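PDB 4H61: mediator of RNA polymerase II transcription subunit 6 from Schizosaccharomyces pombe, which serves as a subunit of the Mediator complex, a coactivator that conveys signals from gene-specific regulators to the RNA polymerase II machinery. Local coordinates for residues A[30-33]-A[34-37]. Numbering follows the deposited sequence.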
loop_
_atom_site.group_PDB
_atom_site.type_symbol
_atom_site.label_atom_id
_atom_site.label_comp_id
_atom_site.label_asym_id
_atom_site.label_seq_id
_atom_site.Cartn_x
_atom_site.Cartn_y
_atom_site.Cartn_z
ATOM N N GLU A 30 6.264 -1.597 -6.991
ATOM C CA GLU A 30 7.651 -1.215 -7.218
ATOM C C GLU A 30 7.678 0.141 -7.905
ATOM O O GLU A 30 8.518 0.991 -7.598
ATOM C CB GLU A 30 8.366 -2.256 -8.073
ATOM C CG GLU A 30 9.862 -2.020 -8.195
ATOM C CD GLU A 30 10.601 -3.255 -8.660
ATOM O OE1 GLU A 30 10.132 -4.374 -8.348
ATOM O OE2 GLU A 30 11.642 -3.110 -9.341
ATOM N N TYR A 31 6.747 0.326 -8.837
ATOM C CA TYR A 31 6.544 1.599 -9.512
ATOM C C TYR A 31 6.311 2.681 -8.473
ATOM O O TYR A 31 6.963 3.733 -8.478
ATOM C CB TYR A 31 5.318 1.491 -10.420
ATOM C CG TYR A 31 5.041 2.690 -11.301
ATOM C CD1 TYR A 31 6.053 3.296 -12.035
ATOM C CD2 TYR A 31 3.748 3.190 -11.427
ATOM C CE1 TYR A 31 5.787 4.384 -12.860
ATOM C CE2 TYR A 31 3.471 4.273 -12.249
ATOM C CZ TYR A 31 4.492 4.867 -12.963
ATOM O OH TYR A 31 4.209 5.947 -13.776
ATOM N N PHE A 32 5.375 2.398 -7.575
ATOM C CA PHE A 32 5.008 3.318 -6.516
ATOM C C PHE A 32 6.232 3.702 -5.695
ATOM O O PHE A 32 6.337 4.831 -5.229
ATOM C CB PHE A 32 3.932 2.677 -5.626
ATOM C CG PHE A 32 3.401 3.591 -4.563
ATOM C CD1 PHE A 32 2.391 4.497 -4.854
ATOM C CD2 PHE A 32 3.910 3.538 -3.267
ATOM C CE1 PHE A 32 1.903 5.341 -3.875
ATOM C CE2 PHE A 32 3.432 4.380 -2.274
ATOM C CZ PHE A 32 2.430 5.289 -2.574
ATOM N N SER A 33 7.169 2.765 -5.548
ATOM C CA SER A 33 8.386 2.991 -4.756
ATOM C C SER A 33 9.322 4.067 -5.298
ATOM O O SER A 33 10.109 4.639 -4.547
ATOM C CB SER A 33 9.161 1.691 -4.593
ATOM O OG SER A 33 8.385 0.763 -3.861
ATOM N N GLN A 34 9.257 4.333 -6.596
ATOM C CA GLN A 34 10.130 5.332 -7.190
ATOM C C GLN A 34 9.492 6.726 -7.111
ATOM O O GLN A 34 10.064 7.715 -7.578
ATOM C CB GLN A 34 10.452 4.954 -8.639
ATOM C CG GLN A 34 11.126 3.587 -8.789
ATOM C CD GLN A 34 12.552 3.545 -8.231
ATOM O OE1 GLN A 34 13.385 4.405 -8.528
ATOM N NE2 GLN A 34 12.834 2.534 -7.420
ATOM N N SER A 35 8.314 6.796 -6.499
ATOM C CA SER A 35 7.543 8.034 -6.464
ATOM C C SER A 35 7.707 8.730 -5.116
ATOM O O SER A 35 8.065 8.088 -4.122
ATOM C CB SER A 35 6.065 7.733 -6.709
ATOM O OG SER A 35 5.429 7.334 -5.504
ATOM N N PRO A 36 7.451 10.048 -5.072
ATOM C CA PRO A 36 7.552 10.814 -3.820
ATOM C C PRO A 36 6.449 10.512 -2.807
ATOM O O PRO A 36 6.402 11.145 -1.748
ATOM C CB PRO A 36 7.453 12.271 -4.281
ATOM C CG PRO A 36 6.815 12.223 -5.635
ATOM C CD PRO A 36 7.249 10.917 -6.245
ATOM N N PHE A 37 5.566 9.573 -3.123
ATOM C CA PHE A 37 4.528 9.172 -2.175
ATOM C C PHE A 37 5.049 8.032 -1.309
ATOM O O PHE A 37 4.561 7.776 -0.199
ATOM C CB PHE A 37 3.248 8.775 -2.919
ATOM C CG PHE A 37 2.686 9.881 -3.774
ATOM C CD1 PHE A 37 2.151 11.026 -3.187
ATOM C CD2 PHE A 37 2.699 9.786 -5.163
ATOM C CE1 PHE A 37 1.640 12.049 -3.961
ATOM C CE2 PHE A 37 2.178 10.810 -5.958
ATOM C CZ PHE A 37 1.654 11.945 -5.358
#
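The carbonyl oxygen of F32 is gripped by two donors of one residue, S35. The hydroxyl OG of S35 lies 2.7 Å from O of F32, in the carbonyl plane and on a lone pair, whereas the amide N of S35, 3.1 Å from the same O of F32, approaches from well above that plane, with an N-H...O angle of 152°. The torsion that turns the hydroxyl to the F32 carbonyl places OG between the backbone N and the carbonyl carbon of S35 (chi1 83°). From there it also accepts a hydrogen bond from the amide of F37, with N of F37 3.3 Å from OG of S35, so one hydroxyl links the F32 carbonyl to the amide of F37, two residues on from S35. Without the hydroxyl, as with an alanine here, the F37 amide would probably lose this acceptor and F32 O its in-plane donor, leaving the turn at F37 less firmly held. One residue earlier, N of Q34 donates to O of Y31 (3.0 Å), also from above the carbonyl plane.

The F32 side chain, with CG anti to the backbone N (chi1 -175°), reaches toward F37. OG of S35 stands over one face near the rim, 4.2 Å from CD1 of F32. The ring's far end meets F37 obliquely, CZ of F32 lying 3.6 Å from CB of F37, and the two side chains cross at about a right angle. Both phenylalanines rest on I110 of strand 109-112, and F32 also meets Y103 edge-to-face. The arrangement is an ST turn formed by S35 in the loop between helix 28-33 and helix 43-53.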